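Enoyl-CoA hydratase/isomerase (Pseudomonas aeruginosa, PDB 3LAO) probably adds water to the side-chain double bond of a steroid enoyl-CoA, working as a trimeric member of the enoyl-CoA hydratase/isomerase family. Local coordinates at residues Pro102-Pro107 with Ser221-Arg226; Gly49-Glu52 with Glu56-Cys59; Asp95-Val100 with Pro148-Ser153. All blocks are in the same frame, centred on the assembly; numbering follows the deposited sequence.

Contact 1. Residues Pro102-Pro107 with Ser221-Arg226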
loop_
_atom_site.group_PDB
_atom_site.type_symbol
_atom_site.label_atom_id
_atom_site.label_comp_id
_atom_site.label_asym_id
_atom_site.label_seq_id
_atom_site.Cartn_x
_atom_site.Cartn_y
_atom_site.Cartn_z
ATOM N N PRO B 102 -1.971 14.860 -19.816
ATOM C CA PRO B 102 -1.366 13.526 -19.799
ATOM C C PRO B 102 -0.350 13.344 -18.681
ATOM O O PRO B 102 0.299 14.278 -18.232
ATOM C CB PRO B 102 -0.614 13.470 -21.122
ATOM C CG PRO B 102 -0.252 14.948 -21.403
ATOM C CD PRO B 102 -1.196 15.819 -20.633
ATOM N N ARG B 103 -0.190 12.095 -18.281
ATOM C CA ARG B 103 0.723 11.724 -17.231
ATOM C C ARG B 103 2.102 11.561 -17.874
ATOM O O ARG B 103 2.210 11.217 -19.075
ATOM C CB ARG B 103 0.212 10.419 -16.614
ATOM C CG ARG B 103 1.227 9.584 -15.856
ATOM C CD ARG B 103 0.997 8.086 -16.120
ATOM N NE ARG B 103 -0.291 7.575 -15.646
ATOM C CZ ARG B 103 -0.878 6.455 -16.081
ATOM N NH1 ARG B 103 -0.308 5.715 -17.039
ATOM N NH2 ARG B 103 -2.047 6.078 -15.559
ATOM N N ARG B 104 3.154 11.827 -17.103
ATOM C CA ARG B 104 4.492 11.521 -17.585
ATOM C C ARG B 104 4.588 10.037 -17.913
ATOM O O ARG B 104 3.749 9.221 -17.523
ATOM C CB ARG B 104 5.570 11.896 -16.562
ATOM C CG ARG B 104 5.554 11.066 -15.281
ATOM C CD ARG B 104 6.596 11.592 -14.249
ATOM N NE ARG B 104 6.360 10.937 -12.968
ATOM C CZ ARG B 104 6.983 9.825 -12.570
ATOM N NH1 ARG B 104 7.906 9.272 -13.355
ATOM N NH2 ARG B 104 6.705 9.270 -11.383
ATOM N N SER B 105 5.625 9.673 -18.638
ATOM C CA SER B 105 5.802 8.282 -18.962
ATOM C C SER B 105 7.269 7.896 -18.866
ATOM O O SER B 105 7.632 6.813 -19.252
ATOM C CB SER B 105 5.266 8.044 -20.373
ATOM O OG SER B 105 5.974 8.837 -21.289
ATOM N N LYS B 106 8.105 8.818 -18.399
ATOM C CA LYS B 106 9.519 8.585 -18.150
ATOM C C LYS B 106 9.833 8.934 -16.693
ATOM O O LYS B 106 9.012 9.522 -16.012
ATOM C CB LYS B 106 10.366 9.429 -19.084
ATOM C CG LYS B 106 10.191 9.067 -20.523
ATOM C CD LYS B 106 11.356 9.627 -21.346
ATOM C CE LYS B 106 11.033 10.952 -21.998
ATOM N NZ LYS B 106 12.303 11.486 -22.586
ATOM N N PRO B 107 11.008 8.520 -16.206
ATOM C CA PRO B 107 11.279 8.567 -14.763
ATOM C C PRO B 107 11.565 9.939 -14.232
ATOM O O PRO B 107 12.123 10.741 -14.925
ATOM C CB PRO B 107 12.542 7.690 -14.607
ATOM C CG PRO B 107 12.478 6.775 -15.770
ATOM C CD PRO B 107 11.919 7.595 -16.903
ATOM N N SER B 221 3.366 -0.300 -16.423
ATOM C CA SER B 221 2.685 -1.304 -15.563
ATOM C C SER B 221 2.369 -0.797 -14.156
ATOM O O SER B 221 1.292 -1.044 -13.621
ATOM C CB SER B 221 3.502 -2.574 -15.440
ATOM O OG SER B 221 3.589 -3.154 -16.702
ATOM N N ALA B 222 3.321 -0.090 -13.560
ATOM C CA ALA B 222 3.179 0.363 -12.176
ATOM C C ALA B 222 2.046 1.379 -12.061
ATOM O O ALA B 222 1.205 1.290 -11.148
ATOM C CB ALA B 222 4.508 0.936 -11.665
ATOM N N PHE B 223 1.982 2.281 -13.045
ATOM C CA PHE B 223 0.979 3.331 -13.092
ATOM C C PHE B 223 -0.463 2.826 -13.119
ATOM O O PHE B 223 -1.370 3.625 -12.996
ATOM C CB PHE B 223 1.221 4.285 -14.265
ATOM C CG PHE B 223 2.331 5.307 -14.034
ATOM C CD1 PHE B 223 2.470 5.959 -12.825
ATOM C CD2 PHE B 223 3.188 5.658 -15.058
ATOM C CE1 PHE B 223 3.481 6.898 -12.623
ATOM C CE2 PHE B 223 4.188 6.595 -14.863
ATOM C CZ PHE B 223 4.348 7.206 -13.635
ATOM N N GLN B 224 -0.683 1.519 -13.257
ATOM C CA GLN B 224 -2.041 0.949 -13.169
ATOM C C GLN B 224 -2.721 1.074 -11.802
ATOM O O GLN B 224 -2.312 0.446 -10.812
ATOM C CB GLN B 224 -2.049 -0.513 -13.581
ATOM C CG GLN B 224 -1.587 -0.704 -14.991
ATOM C CD GLN B 224 -2.120 0.374 -15.925
ATOM O OE1 GLN B 224 -1.487 1.410 -16.113
ATOM N NE2 GLN B 224 -3.290 0.130 -16.512
ATOM N N GLY B 225 -3.773 1.881 -11.755
ATOM C CA GLY B 225 -4.565 2.053 -10.556
ATOM C C GLY B 225 -3.796 2.633 -9.393
ATOM O O GLY B 225 -4.208 2.505 -8.247
ATOM N N ARG B 226 -2.679 3.277 -9.688
ATOM C CA ARG B 226 -1.829 3.845 -8.652
ATOM C C ARG B 226 -2.588 4.781 -7.706
ATOM O O ARG B 226 -2.424 4.720 -6.488
ATOM C CB ARG B 226 -0.643 4.570 -9.287
ATOM C CG ARG B 226 0.334 5.141 -8.298
ATOM C CD ARG B 226 1.127 6.265 -8.914
ATOM N NE ARG B 226 2.175 6.734 -8.020
ATOM C CZ ARG B 226 3.001 7.729 -8.303
ATOM N NH1 ARG B 226 2.901 8.363 -9.459
ATOM N NH2 ARG B 226 3.925 8.091 -7.432
#
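F223 is received by R103 and R104 in a contact of the crotonase fold, where the loop entering strand 108-112 meets the type II turn F223-R226 in the end region of helix 212-222. The aromatic side chain can be followed outward. Its CB lies over the centre of the R103 guanidinium, 3.5 Å from R103 CZ. At the root of the ring, CG is 3.7 Å from R103 CD. The same methylene comes closest at the rim, where R103 CD sits 3.4 Å from F223 CD2 and makes a CH-pi contact over the face. Bends at chi2 and chi3 turn the R103 chain so that it slides past F223 in the opposite direction, guanidinium and ring planes 27° apart. Farther out, F223 CE2 approaches the backbone O of R104 at 3.8 Å. At the far end CZ abuts the centre of the R104 guanidinium, which stands nearly upright to the ring at 81°. That guanidinium is fixed from several directions: D128 forms a salt bridge with NH1, N126 O accepts from NH2, and NH1 also bonds K106 O at 2.9 Å. Its charge is thus probably balanced despite R226 nearby. W163 of the second subunit packs on both F223 and R226, making the turn part of the trimer interface. R104 NH2 and R226 NH1 remain 4.4 Å apart.

Contact 2. Residues Gly49-Glu52 with Glu56-Cys59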
loop_
_atom_site.group_PDB
_atom_site.type_symbol
_atom_site.label_atom_id
_atom_site.label_comp_id
_atom_site.label_asym_id
_atom_site.label_seq_id
_atom_site.Cartn_x
_atom_site.Cartn_y
_atom_site.Cartn_z
ATOM N N GLY B 49 6.928 18.732 -20.086
ATOM C CA GLY B 49 6.508 18.414 -21.443
ATOM C C GLY B 49 7.719 18.263 -22.356
ATOM O O GLY B 49 7.803 17.359 -23.179
ATOM N N GLU B 50 8.688 19.141 -22.195
ATOM C CA GLU B 50 9.850 19.085 -23.049
ATOM C C GLU B 50 10.751 17.851 -22.751
ATOM O O GLU B 50 11.321 17.247 -23.679
ATOM C CB GLU B 50 10.613 20.422 -22.998
ATOM C CG GLU B 50 12.147 20.284 -23.136
ATOM C CD GLU B 50 12.928 21.629 -22.972
ATOM O OE1 GLU B 50 12.474 22.528 -22.186
ATOM O OE2 GLU B 50 14.004 21.758 -23.639
ATOM N N TYR B 51 10.881 17.492 -21.475
ATOM C CA TYR B 51 11.506 16.227 -21.079
ATOM C C TYR B 51 10.793 15.045 -21.760
ATOM O O TYR B 51 11.432 14.207 -22.368
ATOM C CB TYR B 51 11.466 16.046 -19.553
ATOM C CG TYR B 51 11.803 14.624 -19.037
ATOM C CD1 TYR B 51 13.011 14.030 -19.338
ATOM C CD2 TYR B 51 10.920 13.934 -18.192
ATOM C CE1 TYR B 51 13.327 12.748 -18.876
ATOM C CE2 TYR B 51 11.220 12.673 -17.712
ATOM C CZ TYR B 51 12.433 12.083 -18.062
ATOM O OH TYR B 51 12.754 10.845 -17.596
ATOM N N GLU B 52 9.470 14.985 -21.660
ATOM C CA GLU B 52 8.714 13.935 -22.338
ATOM C C GLU B 52 9.049 13.808 -23.830
ATOM O O GLU B 52 9.091 12.705 -24.386
ATOM C CB GLU B 52 7.215 14.162 -22.196
ATOM C CG GLU B 52 6.674 13.903 -20.797
ATOM C CD GLU B 52 6.633 12.423 -20.475
ATOM O OE1 GLU B 52 7.145 12.046 -19.389
ATOM O OE2 GLU B 52 6.102 11.650 -21.325
ATOM N N GLU B 56 16.361 11.757 -26.076
ATOM C CA GLU B 56 17.584 11.278 -25.446
ATOM C C GLU B 56 17.638 11.556 -23.954
ATOM O O GLU B 56 18.650 11.308 -23.300
ATOM C CB GLU B 56 18.818 11.907 -26.102
ATOM C CG GLU B 56 18.519 12.840 -27.275
ATOM C CD GLU B 56 18.226 14.281 -26.855
ATOM O OE1 GLU B 56 17.309 14.898 -27.451
ATOM O OE2 GLU B 56 18.918 14.797 -25.945
ATOM N N SER B 57 16.579 12.102 -23.393
ATOM C CA SER B 57 16.576 12.232 -21.957
ATOM C C SER B 57 15.993 10.926 -21.452
ATOM O O SER B 57 14.979 10.455 -21.953
ATOM C CB SER B 57 15.727 13.423 -21.538
ATOM O OG SER B 57 16.240 14.630 -22.102
ATOM N N ARG B 58 16.668 10.316 -20.498
ATOM C CA ARG B 58 16.236 9.046 -19.980
ATOM C C ARG B 58 15.752 9.180 -18.579
ATOM O O ARG B 58 15.066 8.299 -18.080
ATOM C CB ARG B 58 17.369 8.036 -20.007
ATOM C CG ARG B 58 17.646 7.549 -21.393
ATOM C CD ARG B 58 18.907 6.695 -21.387
ATOM N NE ARG B 58 19.362 6.334 -22.726
ATOM C CZ ARG B 58 19.922 5.160 -23.015
ATOM N NH1 ARG B 58 20.069 4.239 -22.060
ATOM N NH2 ARG B 58 20.324 4.895 -24.254
ATOM N N CYS B 59 16.094 10.286 -17.944
ATOM C CA CYS B 59 15.609 10.549 -16.612
ATOM C C CYS B 59 15.647 12.070 -16.338
ATOM O O CYS B 59 16.529 12.808 -16.798
ATOM C CB CYS B 59 16.478 9.797 -15.623
ATOM S SG CYS B 59 15.849 9.725 -13.915
#
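Y51 turns the edge of its ring to S57 CB and the R58 carbonyl carbon and carries its hydroxyl on to C59, so that the last turn of helix 38-53 packs on the connection that leads into strand 59-64. The ring leaves the helix with CG anti to the backbone N (chi1 167°), which carries its hydroxyl across to the start of the strand. Along its flank the approach is edge-on: S57 CB lies near the ring plane, 3.5 Å from Y51 CD1. The S57 hydroxyl is turned elsewhere, toward S54 OG and Q18 NE2, and it is the carbon of this small polar residue that meets the ring. Beyond the flank the tyrosine reaches the main chain of C59. Y51 CE1 is 3.5 Å from C59 C, while Y51 OH presses tightly on C59 CA at 3.0 Å. C59 itself directs its side chain away from Y51, among A204 and I207 of helix 196-209. The hydroxyl also has a weak hydrogen bond to P107 O, outside the two segments. K106 joins from outside: its ammonium makes a cation-pi contact with the Y51 ring and bonds both Y51 O and S57 O. The chemistry therefore implies that the segments meet mainly through van der Waals contact, while a single lysine, bonded to a backbone carbonyl of each, links them through a polar group.

Contact 3. Residues Asp95-Val100 with Pro148-Ser153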
loop_
_atom_site.group_PDB
_atom_site.type_symbol
_atom_site.label_atom_id
_atom_site.label_comp_id
_atom_site.label_asym_id
_atom_site.label_seq_id
_atom_site.Cartn_x
_atom_site.Cartn_y
_atom_site.Cartn_z
ATOM N N ASP B 95 1.413 17.980 -16.230
ATOM C CA ASP B 95 1.174 18.329 -14.836
ATOM C C ASP B 95 2.244 17.706 -13.916
ATOM O O ASP B 95 2.362 16.488 -13.831
ATOM C CB ASP B 95 -0.216 17.848 -14.439
ATOM C CG ASP B 95 -0.581 18.215 -13.015
ATOM O OD1 ASP B 95 0.265 18.815 -12.338
ATOM O OD2 ASP B 95 -1.711 17.911 -12.577
ATOM N N PRO B 96 3.066 18.553 -13.278
ATOM C CA PRO B 96 4.054 18.114 -12.298
ATOM C C PRO B 96 3.421 17.289 -11.195
ATOM O O PRO B 96 4.005 16.315 -10.758
ATOM C CB PRO B 96 4.568 19.437 -11.714
ATOM C CG PRO B 96 4.469 20.368 -12.895
ATOM C CD PRO B 96 3.169 20.003 -13.538
ATOM N N TRP B 97 2.251 17.703 -10.738
ATOM C CA TRP B 97 1.526 16.977 -9.731
ATOM C C TRP B 97 0.900 15.660 -10.177
ATOM O O TRP B 97 0.326 14.945 -9.372
ATOM C CB TRP B 97 0.515 17.907 -9.094
ATOM C CG TRP B 97 1.279 18.796 -8.139
ATOM C CD1 TRP B 97 1.533 18.548 -6.836
ATOM C CD2 TRP B 97 1.964 20.007 -8.457
ATOM N NE1 TRP B 97 2.300 19.541 -6.300
ATOM C CE2 TRP B 97 2.584 20.455 -7.279
ATOM C CE3 TRP B 97 2.110 20.760 -9.624
ATOM C CZ2 TRP B 97 3.330 21.631 -7.223
ATOM C CZ3 TRP B 97 2.861 21.915 -9.576
ATOM C CH2 TRP B 97 3.462 22.344 -8.384
ATOM N N GLY B 98 1.044 15.342 -11.451
ATOM C CA GLY B 98 0.466 14.144 -12.042
ATOM C C GLY B 98 -1.022 13.907 -11.828
ATOM O O GLY B 98 -1.459 12.762 -11.725
ATOM N N VAL B 99 -1.815 14.967 -11.770
ATOM C CA VAL B 99 -3.236 14.787 -11.504
ATOM C C VAL B 99 -4.059 14.924 -12.776
ATOM O O VAL B 99 -5.039 14.216 -12.975
ATOM C CB VAL B 99 -3.702 15.747 -10.391
ATOM C CG1 VAL B 99 -5.203 15.859 -10.349
ATOM C CG2 VAL B 99 -3.169 15.271 -9.039
ATOM N N VAL B 100 -3.615 15.813 -13.652
ATOM C CA VAL B 100 -4.241 16.107 -14.930
ATOM C C VAL B 100 -3.520 15.469 -16.140
ATOM O O VAL B 100 -2.302 15.600 -16.298
ATOM C CB VAL B 100 -4.195 17.627 -15.115
ATOM C CG1 VAL B 100 -4.381 18.029 -16.575
ATOM C CG2 VAL B 100 -5.211 18.254 -14.227
ATOM N N PRO B 148 -7.134 23.461 -0.416
ATOM C CA PRO B 148 -5.988 23.830 -1.257
ATOM C C PRO B 148 -6.290 23.734 -2.763
ATOM O O PRO B 148 -6.685 22.652 -3.228
ATOM C CB PRO B 148 -4.942 22.786 -0.874
ATOM C CG PRO B 148 -5.749 21.564 -0.455
ATOM C CD PRO B 148 -7.132 22.022 -0.081
ATOM N N PRO B 149 -6.085 24.845 -3.514
ATOM C CA PRO B 149 -6.410 25.002 -4.947
ATOM C C PRO B 149 -5.601 24.107 -5.911
ATOM O O PRO B 149 -5.968 23.952 -7.087
ATOM C CB PRO B 149 -6.097 26.489 -5.226
ATOM C CG PRO B 149 -6.021 27.147 -3.886
ATOM C CD PRO B 149 -5.518 26.086 -2.951
ATOM N N LEU B 150 -4.508 23.533 -5.412
ATOM C CA LEU B 150 -3.577 22.764 -6.237
ATOM C C LEU B 150 -2.511 22.156 -5.310
ATOM O O LEU B 150 -2.224 22.699 -4.236
ATOM C CB LEU B 150 -2.956 23.651 -7.347
ATOM C CG LEU B 150 -2.253 22.980 -8.540
ATOM C CD1 LEU B 150 -2.263 23.907 -9.731
ATOM C CD2 LEU B 150 -0.819 22.479 -8.211
ATOM N N GLY B 151 -1.940 21.026 -5.711
ATOM C CA GLY B 151 -1.023 20.317 -4.846
ATOM C C GLY B 151 -1.745 19.894 -3.583
ATOM O O GLY B 151 -1.112 19.526 -2.593
ATOM N N GLY B 152 -3.076 19.957 -3.622
ATOM C CA GLY B 152 -3.900 19.508 -2.518
ATOM C C GLY B 152 -3.551 18.077 -2.165
ATOM O O GLY B 152 -2.904 17.372 -2.947
ATOM N N SER B 153 -3.979 17.641 -0.983
ATOM C CA SER B 153 -3.650 16.299 -0.490
ATOM C C SER B 153 -4.148 15.154 -1.378
ATOM O O SER B 153 -5.207 15.231 -2.008
ATOM C CB SER B 153 -4.147 16.103 0.945
ATOM O OG SER B 153 -4.026 14.743 1.328
#
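W97 presents one face of its indole to L150 and G151, joining two loops of the crotonase fold: the long excursion before strand 108-112 and the proline- and glycine-rich link between helices 142-145 and 156-161. The tryptophan occupies the third position of a type I turn, D95-G98. A chi2 of -90° turns the indole plane perpendicular to the plane of CA, CB and CG, with a broad face toward the other loop. L150 crosses it at about a right angle. With CG anti to the backbone N (chi1 -164°), the leucine brings only its CD2 branch onto the ring, 3.8 Å from the centroid of the six-membered ring and 16° off its normal. G151 takes the five-membered half of the same face. Its backbone has a positive phi, and with no side chain in the way its CA settles over the pyrrole part, 3.7 Å from W97 CD1. Both are CH-pi contacts.

The rotation of the indole is fixed by other neighbours. W97 NE1 donates to A119 O, at the start of helix 119-125, and F36 meets the ring edge-to-face. In crotonases the N-terminal end of the corresponding helix supplies an amide of the oxyanion hole, so W97 probably borders the catalytic region here.

D95 shapes the turn from within. Its carboxylate folds back over the following residues, where OD1 receives a weak bond from W97 N. D95 OD2 is gripped twice: V99 N reaches it from above the carboxylate plane at 3.1 Å, and V100 N comes on the anti side, close to that plane, at 3.0 Å.

In the fold
Contacts 1 and 3 draw on neighbouring parts of one loop, 95-100 and 102-107, and their centres lie 15 Å apart; along the chain their segments alternate. Contact 2 touches contact 1 directly: S105 OG and E52 OE2 are 2.8 Å apart, a probable hydrogen bond, and P107 CD packs on R58 O at 3.4 Å. Contacts 2 and 3 do not touch, their nearest atoms about 7 Å apart. Contacts 1 and 3 also meet through the trimer: V99 packs on R226 of a neighbouring subunit, and S153 O accepts a hydrogen bond from S221 OG of that subunit. Both therefore take part in the subunit interfaces, where substrate probably binds in elongated tunnels, whereas contact 2 lies within one subunit.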